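Nucleoside-diphosphate-sugar epimerase (Pseudomonas aeruginosa, PDB 2X4G) probably binds NAD(P) and acts on a nucleotide-linked sugar, as members of the NAD-dependent epimerase/dehydratase family do, although its own substrate and reaction remain uncertain. Local coordinates at residues Y16-A21 / L40-R45; Q105-Y110 / D163-E168; Y239-H244 / L315-T320; R253-L258 / D325-A330. One frame throughout, in Å; residues are numbered along the deposited sequence.

In the fold
Near the N terminus, interaction 1 closes a short loop: strands 15-19 and 39-44 pair directly, with helix 24-35 as the crossover between them. Further along, interaction 2 joins helices 98-116 and 154-171 within the same Rossmann-like part, and it touches interaction 1 where Leu19 packs on Phe109. These two follow one another in series. Interactions 3 and 4 come later and cross, because their segments alternate along the chain. Interaction 3 lays the loop after helix 309-315 beside strand 238-247, a strand of the sheet that also contains interaction 1; interaction 4 brings helix 248-259, which follows that strand, against the C-terminal helix 323-336. Interactions 2 and 4 lie on opposite sides of the chain's centre.

Interaction 1. Residues Y16-A21 / L40-R45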
loop_
_atom_site.group_PDB
_atom_site.type_symbol
_atom_site.label_atom_id
_atom_site.label_comp_id
_atom_site.label_asym_id
_atom_site.label_seq_id
_atom_site.Cartn_x
_atom_site.Cartn_y
_atom_site.Cartn_z
ATOM N N TYR A 16 -4.434 -24.454 -33.088
ATOM C CA TYR A 16 -3.837 -24.019 -31.825
ATOM C C TYR A 16 -4.796 -23.109 -31.081
ATOM O O TYR A 16 -5.473 -22.292 -31.697
ATOM C CB TYR A 16 -2.510 -23.286 -32.033
ATOM C CG TYR A 16 -1.392 -24.120 -32.651
ATOM C CD1 TYR A 16 -0.845 -23.769 -33.868
ATOM C CD2 TYR A 16 -0.867 -25.238 -32.009
ATOM C CE1 TYR A 16 0.170 -24.494 -34.437
ATOM C CE2 TYR A 16 0.155 -25.971 -32.581
ATOM C CZ TYR A 16 0.663 -25.582 -33.799
ATOM O OH TYR A 16 1.666 -26.260 -34.428
ATOM N N ALA A 17 -4.838 -23.255 -29.755
ATOM C CA ALA A 17 -5.737 -22.482 -28.900
ATOM C C ALA A 17 -4.960 -21.501 -28.049
ATOM O O ALA A 17 -3.791 -21.715 -27.787
ATOM C CB ALA A 17 -6.540 -23.412 -28.000
ATOM N N VAL A 18 -5.631 -20.432 -27.617
ATOM C CA VAL A 18 -5.055 -19.430 -26.723
ATOM C C VAL A 18 -6.046 -19.116 -25.613
ATOM O O VAL A 18 -7.190 -18.781 -25.900
ATOM C CB VAL A 18 -4.798 -18.097 -27.467
ATOM C CG1 VAL A 18 -4.049 -17.120 -26.571
ATOM C CG2 VAL A 18 -4.038 -18.325 -28.753
ATOM N N LEU A 19 -5.632 -19.241 -24.354
ATOM C CA LEU A 19 -6.408 -18.710 -23.228
ATOM C C LEU A 19 -5.836 -17.370 -22.890
ATOM O O LEU A 19 -4.615 -17.220 -22.867
ATOM C CB LEU A 19 -6.300 -19.590 -21.989
ATOM C CG LEU A 19 -7.089 -20.891 -22.130
ATOM C CD1 LEU A 19 -6.252 -21.926 -22.910
ATOM C CD2 LEU A 19 -7.548 -21.433 -20.795
ATOM N N GLY A 20 -6.705 -16.407 -22.599
ATOM C CA GLY A 20 -6.283 -15.051 -22.262
ATOM C C GLY A 20 -5.972 -14.240 -23.498
ATOM O O GLY A 20 -5.126 -13.353 -23.458
ATOM N N ALA A 21 -6.694 -14.530 -24.578
ATOM C CA ALA A 21 -6.511 -13.886 -25.868
ATOM C C ALA A 21 -6.844 -12.403 -25.912
ATOM O O ALA A 21 -6.425 -11.709 -26.832
ATOM C CB ALA A 21 -7.339 -14.594 -26.901
ATOM N N LEU A 40 -7.326 -21.155 -35.595
ATOM C CA LEU A 40 -7.190 -20.524 -34.297
ATOM C C LEU A 40 -8.392 -20.838 -33.449
ATOM O O LEU A 40 -9.538 -20.638 -33.881
ATOM C CB LEU A 40 -7.097 -19.025 -34.476
ATOM C CG LEU A 40 -7.141 -18.153 -33.240
ATOM C CD1 LEU A 40 -6.018 -18.524 -32.265
ATOM C CD2 LEU A 40 -7.064 -16.686 -33.715
ATOM N N VAL A 41 -8.134 -21.336 -32.248
ATOM C CA VAL A 41 -9.177 -21.478 -31.248
ATOM C C VAL A 41 -8.883 -20.512 -30.095
ATOM O O VAL A 41 -7.735 -20.370 -29.679
ATOM C CB VAL A 41 -9.283 -22.935 -30.738
ATOM C CG1 VAL A 41 -10.258 -23.032 -29.570
ATOM C CG2 VAL A 41 -9.701 -23.871 -31.882
ATOM N N LEU A 42 -9.920 -19.837 -29.612
ATOM C CA LEU A 42 -9.818 -18.944 -28.465
ATOM C C LEU A 42 -10.686 -19.482 -27.331
ATOM O O LEU A 42 -11.918 -19.557 -27.455
ATOM C CB LEU A 42 -10.297 -17.536 -28.827
ATOM C CG LEU A 42 -9.616 -16.860 -29.999
ATOM C CD1 LEU A 42 -10.160 -15.452 -30.192
ATOM C CD2 LEU A 42 -8.108 -16.864 -29.781
ATOM N N ILE A 43 -10.043 -19.882 -26.238
ATOM C CA ILE A 43 -10.756 -20.331 -25.056
ATOM C C ILE A 43 -10.907 -19.123 -24.140
ATOM O O ILE A 43 -9.921 -18.584 -23.680
ATOM C CB ILE A 43 -10.008 -21.476 -24.348
ATOM C CG1 ILE A 43 -9.844 -22.683 -25.291
ATOM C CG2 ILE A 43 -10.760 -21.921 -23.090
ATOM C CD1 ILE A 43 -8.867 -23.720 -24.779
ATOM N N HIS A 44 -12.144 -18.697 -23.897
ATOM C CA HIS A 44 -12.411 -17.498 -23.104
ATOM C C HIS A 44 -13.460 -17.684 -22.037
ATOM O O HIS A 44 -14.331 -18.558 -22.133
ATOM C CB HIS A 44 -12.899 -16.388 -24.009
ATOM C CG HIS A 44 -14.222 -16.664 -24.648
ATOM N ND1 HIS A 44 -15.414 -16.228 -24.111
ATOM C CD2 HIS A 44 -14.537 -17.296 -25.799
ATOM C CE1 HIS A 44 -16.412 -16.599 -24.891
ATOM N NE2 HIS A 44 -15.905 -17.244 -25.926
ATOM N N ARG A 45 -13.414 -16.835 -21.022
ATOM C CA ARG A 45 -14.460 -16.892 -20.009
ATOM C C ARG A 45 -15.704 -16.154 -20.528
ATOM O O ARG A 45 -15.609 -15.304 -21.414
ATOM C CB ARG A 45 -13.941 -16.412 -18.658
ATOM C CG ARG A 45 -13.589 -14.979 -18.537
ATOM C CD ARG A 45 -12.822 -14.770 -17.217
ATOM N NE ARG A 45 -11.395 -15.060 -17.377
ATOM C CZ ARG A 45 -10.482 -15.017 -16.398
ATOM N NH1 ARG A 45 -10.837 -14.716 -15.142
ATOM N NH2 ARG A 45 -9.197 -15.285 -16.676
#
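Tyr16 to Leu19 and Leu40 to Ile43 lie side by side as parallel strands, the two strands of the first beta-alpha-beta crossover of a Rossmann fold, with helix 24-35 between them. Val41 uses both backbone polar atoms here: its N bonds to Tyr16 O at 2.9 Å, and its O accepts from Val18 N. Val18 O takes Ile43 N at 3.1 Å.

The denser packing is on the sheet face of Ala17, Leu19, Val41 and Ile43, where the beta-branched Val41 and Ile43 suit the extended backbone. Ile43 has the largest buried area, and its anti chi2 (167°) carries CD1 out to Leu19 CD1 at 3.7 Å and to Ala17 CB at 4.0 Å. The small Ala17 leaves width for that reach. On the other face Val18 meets Leu40 (CG2 to CD1, 4.0 Å) and, more loosely, Leu42; Ile33 of helix 24-35 packs on Val18 and Leu40.

The open end is His44, partly exposed, and Arg45, exposed, which make no contact with 16-21. Gly20, partly exposed, turns with positive phi into the glycine-rich loop that in relatives runs beside the dinucleotide phosphates. Just past it, buried Ala21 rests CB on Leu42 CD2 at 3.7 Å.

Interaction 2. Residues Q105-Y110 / D163-E168; sequences QTNPFY and DEQARE
Gln165 reaches across to Thr106, Asn107 and Tyr110, and the orientation of its amide organises the contact. The two helices run almost parallel, 12° apart, with axes 11.3 Å from each other, so a long side chain is needed to bridge them. Gln165 is stretched out, CG anti to the backbone N and CD anti again beyond it, which delivers the amide to the opposite helix.

There the amide is turned nearly flush with that of Asn107, the planes only 7° apart, and Gln165 NE2 donates a weak, bent bond to Asn107 OD1 at 3.1 Å. Its OE1 accepts from Thr106 OG1; the modelled separation is too short to be taken literally at this resolution. Tyr110 stands steeply to the amide, ring and amide planes 69° apart, and Gln165 OE1 lies at the ring edge, near its plane, 3.7 Å from Tyr110 CE2. A water completes the link: it accepts from Tyr110 OH at 2.8 Å and donates to Gln165 OE1. Ala166 is small enough to let the same hydroxyl come close, with Tyr110 OH 3.5 Å from Ala166 CB.

Tyr110 and Ala166 also rest on strands 121-124 and 176-185. The pair is thus one of adjacent helices layered on a Rossmann sheet, and helix 154-171 carries in its first turns the Tyr-x-x-x-Lys sequence characteristic of short-chain dehydrogenases/reductases.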
loop_
_atom_site.group_PDB
_atom_site.type_symbol
_atom_site.label_atom_id
_atom_site.label_comp_id
_atom_site.label_asym_id
_atom_site.label_seq_id
_atom_site.Cartn_x
_atom_site.Cartn_y
_atom_site.Cartn_z
ATOM N N GLN A 105 -5.660 -20.939 -10.106
ATOM C CA GLN A 105 -6.159 -20.747 -11.461
ATOM C C GLN A 105 -5.486 -21.719 -12.416
ATOM O O GLN A 105 -6.161 -22.303 -13.277
ATOM C CB GLN A 105 -5.922 -19.309 -11.945
ATOM C CG GLN A 105 -6.841 -18.243 -11.283
ATOM C CD GLN A 105 -6.547 -16.794 -11.760
ATOM O OE1 GLN A 105 -6.115 -16.561 -12.914
ATOM N NE2 GLN A 105 -6.792 -15.822 -10.868
ATOM N N THR A 106 -4.171 -21.901 -12.288
ATOM C CA THR A 106 -3.456 -22.743 -13.240
ATOM C C THR A 106 -3.705 -24.221 -13.017
ATOM O O THR A 106 -3.699 -24.999 -13.964
ATOM C CB THR A 106 -1.934 -22.538 -13.200
ATOM O OG1 THR A 106 -1.484 -22.624 -11.846
ATOM C CG2 THR A 106 -1.536 -21.194 -13.808
ATOM N N ASN A 107 -3.909 -24.628 -11.775
ATOM C CA ASN A 107 -3.918 -26.056 -11.503
ATOM C C ASN A 107 -4.997 -26.811 -12.286
ATOM O O ASN A 107 -4.709 -27.864 -12.860
ATOM C CB ASN A 107 -3.994 -26.360 -10.011
ATOM C CG ASN A 107 -3.117 -27.529 -9.633
ATOM O OD1 ASN A 107 -1.938 -27.589 -10.027
ATOM N ND2 ASN A 107 -3.678 -28.481 -8.891
ATOM N N PRO A 108 -6.229 -26.271 -12.346
ATOM C CA PRO A 108 -7.253 -26.962 -13.121
ATOM C C PRO A 108 -6.918 -27.045 -14.611
ATOM O O PRO A 108 -7.268 -28.022 -15.273
ATOM C CB PRO A 108 -8.512 -26.103 -12.897
ATOM C CG PRO A 108 -8.261 -25.365 -11.656
ATOM C CD PRO A 108 -6.782 -25.094 -11.659
ATOM N N PHE A 109 -6.254 -26.023 -15.128
ATOM C CA PHE A 109 -5.911 -25.970 -16.537
ATOM C C PHE A 109 -5.025 -27.147 -16.889
ATOM O O PHE A 109 -5.262 -27.841 -17.870
ATOM C CB PHE A 109 -5.220 -24.640 -16.865
ATOM C CG PHE A 109 -4.507 -24.637 -18.182
ATOM C CD1 PHE A 109 -5.213 -24.474 -19.362
ATOM C CD2 PHE A 109 -3.135 -24.807 -18.239
ATOM C CE1 PHE A 109 -4.574 -24.483 -20.567
ATOM C CE2 PHE A 109 -2.491 -24.812 -19.435
ATOM C CZ PHE A 109 -3.212 -24.651 -20.611
ATOM N N TYR A 110 -4.005 -27.364 -16.072
ATOM C CA TYR A 110 -3.098 -28.488 -16.259
ATOM C C TYR A 110 -3.855 -29.806 -16.122
ATOM O O TYR A 110 -3.689 -30.731 -16.934
ATOM C CB TYR A 110 -1.965 -28.429 -15.244
ATOM C CG TYR A 110 -0.985 -27.309 -15.480
ATOM C CD1 TYR A 110 -0.286 -27.214 -16.664
ATOM C CD2 TYR A 110 -0.748 -26.354 -14.516
ATOM C CE1 TYR A 110 0.625 -26.192 -16.890
ATOM C CE2 TYR A 110 0.165 -25.328 -14.731
ATOM C CZ TYR A 110 0.850 -25.258 -15.915
ATOM O OH TYR A 110 1.757 -24.252 -16.118
ATOM N N ASP A 163 6.392 -20.752 -12.139
ATOM C CA ASP A 163 7.494 -21.342 -12.894
ATOM C C ASP A 163 7.789 -22.779 -12.438
ATOM O O ASP A 163 7.856 -23.691 -13.260
ATOM C CB ASP A 163 8.750 -20.484 -12.780
ATOM C CG ASP A 163 9.786 -20.836 -13.830
ATOM O OD1 ASP A 163 10.727 -21.606 -13.516
ATOM O OD2 ASP A 163 9.654 -20.345 -14.974
ATOM N N GLU A 164 7.965 -22.971 -11.133
ATOM C CA GLU A 164 8.131 -24.305 -10.558
ATOM C C GLU A 164 7.018 -25.262 -10.912
ATOM O O GLU A 164 7.273 -26.431 -11.178
ATOM C CB GLU A 164 8.218 -24.237 -9.033
ATOM C CG GLU A 164 9.649 -24.147 -8.500
ATOM C CD GLU A 164 10.439 -25.449 -8.629
ATOM O OE1 GLU A 164 11.690 -25.373 -8.542
ATOM O OE2 GLU A 164 9.828 -26.531 -8.820
ATOM N N GLN A 165 5.787 -24.765 -10.878
ATOM C CA GLN A 165 4.603 -25.560 -11.192
ATOM C C GLN A 165 4.648 -26.097 -12.608
ATOM O O GLN A 165 4.390 -27.284 -12.834
ATOM C CB GLN A 165 3.345 -24.717 -11.026
ATOM C CG GLN A 165 2.039 -25.469 -11.249
ATOM C CD GLN A 165 0.822 -24.561 -11.172
ATOM O OE1 GLN A 165 0.854 -23.431 -11.681
ATOM N NE2 GLN A 165 -0.261 -25.048 -10.541
ATOM N N ALA A 166 4.967 -25.225 -13.559
ATOM C CA ALA A 166 5.046 -25.624 -14.966
ATOM C C ALA A 166 6.127 -26.697 -15.187
ATOM O O ALA A 166 5.868 -27.739 -15.804
ATOM C CB ALA A 166 5.277 -24.403 -15.867
ATOM N N ARG A 167 7.324 -26.463 -14.659
ATOM C CA ARG A 167 8.402 -27.449 -14.782
ATOM C C ARG A 167 7.988 -28.786 -14.158
ATOM O O ARG A 167 8.342 -29.853 -14.666
ATOM C CB ARG A 167 9.691 -26.942 -14.121
ATOM C CG ARG A 167 10.228 -25.641 -14.708
ATOM C CD ARG A 167 11.706 -25.441 -14.456
ATOM N NE ARG A 167 12.071 -25.626 -13.049
ATOM C CZ ARG A 167 11.839 -24.747 -12.068
ATOM N NH1 ARG A 167 11.223 -23.588 -12.306
ATOM N NH2 ARG A 167 12.228 -25.019 -10.828
ATOM N N GLU A 168 7.243 -28.702 -13.055
ATOM C CA GLU A 168 6.746 -29.851 -12.302
ATOM C C GLU A 168 5.778 -30.679 -13.145
ATOM O O GLU A 168 5.816 -31.900 -13.108
ATOM C CB GLU A 168 6.109 -29.321 -11.009
ATOM C CG GLU A 168 5.360 -30.279 -10.072
ATOM C CD GLU A 168 4.448 -29.493 -9.075
ATOM O OE1 GLU A 168 3.242 -29.285 -9.384
ATOM O OE2 GLU A 168 4.947 -29.037 -8.011
HETATM O O HOH W 1 2.504 -22.822 -13.863
#

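Interaction 3. Residues Y239-H244 / L315-T320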
loop_
_atom_site.group_PDB
_atom_site.type_symbol
_atom_site.label_atom_id
_atom_site.label_comp_id
_atom_site.label_asym_id
_atom_site.label_seq_id
_atom_site.Cartn_x
_atom_site.Cartn_y
_atom_site.Cartn_z
ATOM N N TYR A 239 12.283 -20.495 -22.444
ATOM C CA TYR A 239 12.848 -19.716 -23.537
ATOM C C TYR A 239 12.546 -18.249 -23.332
ATOM O O TYR A 239 11.393 -17.821 -23.384
ATOM C CB TYR A 239 12.297 -20.182 -24.878
ATOM C CG TYR A 239 12.714 -21.574 -25.223
ATOM C CD1 TYR A 239 11.930 -22.662 -24.871
ATOM C CD2 TYR A 239 13.913 -21.809 -25.875
ATOM C CE1 TYR A 239 12.321 -23.952 -25.194
ATOM C CE2 TYR A 239 14.314 -23.090 -26.187
ATOM C CZ TYR A 239 13.511 -24.155 -25.849
ATOM O OH TYR A 239 13.923 -25.425 -26.167
ATOM N N LEU A 240 13.608 -17.491 -23.072
ATOM C CA LEU A 240 13.535 -16.046 -22.976
ATOM C C LEU A 240 13.337 -15.410 -24.374
ATOM O O LEU A 240 14.091 -15.671 -25.325
ATOM C CB LEU A 240 14.792 -15.518 -22.312
ATOM C CG LEU A 240 14.935 -15.760 -20.812
ATOM C CD1 LEU A 240 16.376 -15.501 -20.378
ATOM C CD2 LEU A 240 13.942 -14.846 -20.048
ATOM N N LEU A 241 12.279 -14.602 -24.478
ATOM C CA LEU A 241 11.886 -13.964 -25.713
ATOM C C LEU A 241 12.164 -12.487 -25.482
ATOM O O LEU A 241 11.431 -11.836 -24.782
ATOM C CB LEU A 241 10.409 -14.259 -26.010
ATOM C CG LEU A 241 10.030 -15.759 -26.079
ATOM C CD1 LEU A 241 8.541 -15.957 -26.252
ATOM C CD2 LEU A 241 10.790 -16.486 -27.202
ATOM N N THR A 242 13.254 -11.989 -26.066
ATOM C CA THR A 242 13.849 -10.715 -25.685
ATOM C C THR A 242 13.871 -9.758 -26.840
ATOM O O THR A 242 13.805 -10.169 -27.991
ATOM C CB THR A 242 15.305 -10.898 -25.237
ATOM O OG1 THR A 242 16.085 -11.369 -26.334
ATOM C CG2 THR A 242 15.406 -11.912 -24.130
ATOM N N GLY A 243 13.996 -8.473 -26.516
ATOM C CA GLY A 243 13.932 -7.387 -27.489
ATOM C C GLY A 243 15.157 -6.528 -27.346
ATOM O O GLY A 243 16.167 -6.793 -27.996
ATOM N N HIS A 244 15.078 -5.511 -26.489
ATOM C CA HIS A 244 16.206 -4.596 -26.245
ATOM C C HIS A 244 16.511 -4.525 -24.763
ATOM O O HIS A 244 15.594 -4.350 -23.950
ATOM C CB HIS A 244 15.893 -3.195 -26.756
ATOM C CG HIS A 244 15.552 -3.155 -28.211
ATOM N ND1 HIS A 244 14.272 -2.921 -28.669
ATOM C CD2 HIS A 244 16.314 -3.365 -29.310
ATOM C CE1 HIS A 244 14.265 -2.971 -29.988
ATOM N NE2 HIS A 244 15.491 -3.241 -30.402
ATOM N N LEU A 315 14.905 -21.886 -31.446
ATOM C CA LEU A 315 13.589 -21.556 -32.028
ATOM C C LEU A 315 13.665 -20.855 -33.375
ATOM O O LEU A 315 12.692 -20.842 -34.111
ATOM C CB LEU A 315 12.740 -20.719 -31.062
ATOM C CG LEU A 315 12.682 -21.276 -29.638
ATOM C CD1 LEU A 315 11.886 -20.376 -28.713
ATOM C CD2 LEU A 315 12.120 -22.693 -29.662
ATOM N N GLY A 316 14.824 -20.305 -33.707
ATOM C CA GLY A 316 14.940 -19.404 -34.834
ATOM C C GLY A 316 14.427 -18.011 -34.489
ATOM O O GLY A 316 14.285 -17.160 -35.368
ATOM N N PHE A 317 14.169 -17.749 -33.208
ATOM C CA PHE A 317 13.556 -16.480 -32.843
ATOM C C PHE A 317 14.521 -15.385 -32.434
ATOM O O PHE A 317 15.425 -15.588 -31.637
ATOM C CB PHE A 317 12.554 -16.631 -31.716
ATOM C CG PHE A 317 12.046 -15.317 -31.228
ATOM C CD1 PHE A 317 12.671 -14.667 -30.178
ATOM C CD2 PHE A 317 10.993 -14.689 -31.875
ATOM C CE1 PHE A 317 12.226 -13.439 -29.752
ATOM C CE2 PHE A 317 10.546 -13.456 -31.454
ATOM C CZ PHE A 317 11.172 -12.824 -30.396
ATOM N N PHE A 318 14.268 -14.192 -32.949
ATOM C CA PHE A 318 14.927 -13.003 -32.446
ATOM C C PHE A 318 14.238 -11.763 -33.013
ATOM O O PHE A 318 13.622 -11.826 -34.065
ATOM C CB PHE A 318 16.435 -13.022 -32.792
ATOM C CG PHE A 318 16.731 -13.048 -34.264
ATOM C CD1 PHE A 318 16.817 -11.871 -34.986
ATOM C CD2 PHE A 318 16.947 -14.236 -34.918
ATOM C CE1 PHE A 318 17.094 -11.883 -36.322
ATOM C CE2 PHE A 318 17.235 -14.251 -36.273
ATOM C CZ PHE A 318 17.301 -13.072 -36.969
ATOM N N SER A 319 14.391 -10.638 -32.328
ATOM C CA SER A 319 13.738 -9.395 -32.706
ATOM C C SER A 319 14.451 -8.743 -33.866
ATOM O O SER A 319 15.676 -8.821 -33.972
ATOM C CB SER A 319 13.731 -8.425 -31.524
ATOM O OG SER A 319 13.013 -7.232 -31.816
ATOM N N THR A 320 13.658 -8.123 -34.740
ATOM C CA THR A 320 14.175 -7.343 -35.860
ATOM C C THR A 320 13.622 -5.911 -35.885
ATOM O O THR A 320 14.038 -5.113 -36.708
ATOM C CB THR A 320 13.927 -8.077 -37.232
ATOM O OG1 THR A 320 12.581 -8.531 -37.340
ATOM C CG2 THR A 320 14.797 -9.288 -37.345
#
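Leu315 lies over the ring of Tyr239 with its forked end. CD2 sits above one face, 4.2 Å from the ring centroid and 15° off the normal, a CH-pi contact displaced toward the rim, while CD1 rests 3.8 Å from Tyr239 CD2. The next bump comes from the strand: Leu241 CD2 pushes into the hollow between Leu315 and Phe317, 4.0 Å from Phe317 CD1, the Leu241 and Phe317 side chains crossing at about a right angle. Phe317 turns its edge to the backbone, with CE1 4.0 Å from Thr242 O. Farther on, Ser319 CB lies 4.2 Å from Gly243 CA, where the two backbones come near. No hydrogen bond joins the two segments; the polar ends are held elsewhere, Tyr239 OH by Glu314 and Ser319 OG by Glu221. Gly316, with positive phi, lets the chain leave helix 309-315. That helix adds Ala311 beside Leu241 and Phe317, helix 219-232 contributes Leu226, Met228 and Ala229, and strand 176-185 pairs with strand 238-247 through Tyr239 and Leu241.

Interaction 4. Residues R253-L258 / D325-A330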
loop_
_atom_site.group_PDB
_atom_site.type_symbol
_atom_site.label_atom_id
_atom_site.label_comp_id
_atom_site.label_asym_id
_atom_site.label_seq_id
_atom_site.Cartn_x
_atom_site.Cartn_y
_atom_site.Cartn_z
ATOM N N ARG A 253 13.423 8.113 -21.390
ATOM C CA ARG A 253 13.794 9.286 -22.173
ATOM C C ARG A 253 13.284 9.188 -23.609
ATOM O O ARG A 253 12.893 10.198 -24.197
ATOM C CB ARG A 253 15.315 9.525 -22.112
ATOM C CG ARG A 253 15.782 10.891 -22.658
ATOM C CD ARG A 253 17.305 10.983 -22.812
ATOM N NE ARG A 253 17.914 9.692 -23.149
ATOM C CZ ARG A 253 17.878 9.121 -24.356
ATOM N NH1 ARG A 253 17.260 9.708 -25.376
ATOM N NH2 ARG A 253 18.452 7.938 -24.543
ATOM N N ARG A 254 13.242 7.990 -24.168
ATOM C CA ARG A 254 12.871 7.880 -25.567
ATOM C C ARG A 254 11.388 8.164 -25.695
ATOM O O ARG A 254 10.956 8.907 -26.560
ATOM C CB ARG A 254 13.221 6.510 -26.142
ATOM C CG ARG A 254 14.681 6.073 -25.893
ATOM C CD ARG A 254 15.663 6.481 -26.992
ATOM N NE ARG A 254 15.508 5.687 -28.215
ATOM C CZ ARG A 254 15.879 4.410 -28.348
ATOM N NH1 ARG A 254 15.678 3.785 -29.514
ATOM N NH2 ARG A 254 16.441 3.753 -27.321
ATOM N N ILE A 255 10.617 7.582 -24.796
ATOM C CA ILE A 255 9.168 7.772 -24.764
ATOM C C ILE A 255 8.871 9.243 -24.601
ATOM O O ILE A 255 8.049 9.772 -25.326
ATOM C CB ILE A 255 8.506 6.957 -23.612
ATOM C CG1 ILE A 255 8.614 5.455 -23.897
ATOM C CG2 ILE A 255 7.049 7.369 -23.414
ATOM C CD1 ILE A 255 8.339 4.603 -22.705
ATOM N N ALA A 256 9.542 9.910 -23.665
ATOM C CA ALA A 256 9.392 11.367 -23.529
ATOM C C ALA A 256 9.660 12.096 -24.849
ATOM O O ALA A 256 8.854 12.904 -25.306
ATOM C CB ALA A 256 10.298 11.903 -22.457
ATOM N N GLU A 257 10.787 11.798 -25.475
ATOM C CA GLU A 257 11.192 12.541 -26.666
ATOM C C GLU A 257 10.165 12.392 -27.780
ATOM O O GLU A 257 9.840 13.370 -28.468
ATOM C CB GLU A 257 12.593 12.115 -27.113
ATOM C CG GLU A 257 13.685 12.630 -26.165
ATOM C CD GLU A 257 15.017 11.890 -26.302
ATOM O OE1 GLU A 257 15.146 11.044 -27.221
ATOM O OE2 GLU A 257 15.934 12.159 -25.484
ATOM N N LEU A 258 9.639 11.171 -27.922
ATOM C CA LEU A 258 8.630 10.852 -28.921
ATOM C C LEU A 258 7.294 11.518 -28.628
ATOM O O LEU A 258 6.585 11.895 -29.552
ATOM C CB LEU A 258 8.436 9.350 -28.991
ATOM C CG LEU A 258 9.642 8.582 -29.518
ATOM C CD1 LEU A 258 9.386 7.095 -29.388
ATOM C CD2 LEU A 258 9.923 9.007 -30.980
ATOM N N ASP A 325 10.018 2.168 -33.396
ATOM C CA ASP A 325 8.846 1.752 -34.161
ATOM C C ASP A 325 7.823 1.118 -33.215
ATOM O O ASP A 325 6.626 1.305 -33.382
ATOM C CB ASP A 325 9.229 0.781 -35.286
ATOM C CG ASP A 325 10.191 1.403 -36.292
ATOM O OD1 ASP A 325 9.747 2.126 -37.196
ATOM O OD2 ASP A 325 11.414 1.179 -36.179
ATOM N N THR A 326 8.308 0.396 -32.208
ATOM C CA THR A 326 7.438 -0.235 -31.220
ATOM C C THR A 326 6.813 0.821 -30.345
ATOM O O THR A 326 5.600 0.868 -30.205
ATOM C CB THR A 326 8.214 -1.166 -30.323
ATOM O OG1 THR A 326 8.756 -2.217 -31.115
ATOM C CG2 THR A 326 7.339 -1.727 -29.256
ATOM N N LEU A 327 7.645 1.679 -29.773
ATOM C CA LEU A 327 7.138 2.763 -28.959
ATOM C C LEU A 327 6.200 3.685 -29.718
ATOM O O LEU A 327 5.287 4.204 -29.113
ATOM C CB LEU A 327 8.260 3.612 -28.356
ATOM C CG LEU A 327 9.316 2.894 -27.537
ATOM C CD1 LEU A 327 10.310 3.925 -27.046
ATOM C CD2 LEU A 327 8.663 2.113 -26.415
ATOM N N LEU A 328 6.422 3.921 -31.013
ATOM C CA LEU A 328 5.484 4.749 -31.801
ATOM C C LEU A 328 4.148 4.059 -32.075
ATOM O O LEU A 328 3.117 4.723 -32.173
ATOM C CB LEU A 328 6.101 5.218 -33.118
ATOM C CG LEU A 328 6.861 6.545 -32.989
ATOM C CD1 LEU A 328 7.749 6.814 -34.191
ATOM C CD2 LEU A 328 5.884 7.684 -32.777
ATOM N N ARG A 329 4.150 2.742 -32.189
ATOM C CA ARG A 329 2.954 2.034 -32.601
ATOM C C ARG A 329 2.032 1.959 -31.398
ATOM O O ARG A 329 0.815 2.103 -31.518
ATOM C CB ARG A 329 3.323 0.645 -33.087
ATOM C CG ARG A 329 2.375 0.041 -34.093
ATOM C CD ARG A 329 2.737 -1.404 -34.374
ATOM N NE ARG A 329 4.100 -1.487 -34.903
ATOM C CZ ARG A 329 5.085 -2.256 -34.424
ATOM N NH1 ARG A 329 4.910 -3.091 -33.397
ATOM N NH2 ARG A 329 6.271 -2.195 -35.007
ATOM N N ALA A 330 2.638 1.749 -30.234
ATOM C CA ALA A 330 1.946 1.823 -28.968
ATOM C C ALA A 330 1.385 3.219 -28.780
ATOM O O ALA A 330 0.188 3.400 -28.542
ATOM C CB ALA A 330 2.889 1.468 -27.828
#
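Leu327 inserts its side chain among Arg254, Ile255 and Leu258 where two helices cross at -55°, their axes 10.5 Å apart. The angle is close to that of ridges-into-grooves packing between rows of residues four apart; Arg254 with Leu258 makes such a row, and Leu327 with Ile331, which Leu258 also touches, has the matching spacing. Both helices belong to the C-terminal part of the chain, which in relatives contributes to the substrate-binding region.

Leu327 has the most surface buried. With CG anti to the carbonyl carbon (chi1 -55°) and an extended chi2, its CD1 arrives 3.9 Å from Ile255 CG1 and 4.0 Å from Arg254 CB. A leucine fits well: its CD1 lies between Ile255 and Arg254, while CB is left for Leu258 CD1. Ile255 crosses it at about a right angle and also packs on Ile198 and Ile201 of helix 196-202, which makes this the buried side.

Leu258 comes next, laying CD1 against Leu327 CB at 3.8 Å. Arg254 suits a margin: its CB joins the apolar contact, while its guanidinium forms a salt bridge with Asp324. Leu328, third in buried area, is largely exposed and makes the looser edge, its CG 4.4 Å from Leu258 CD2.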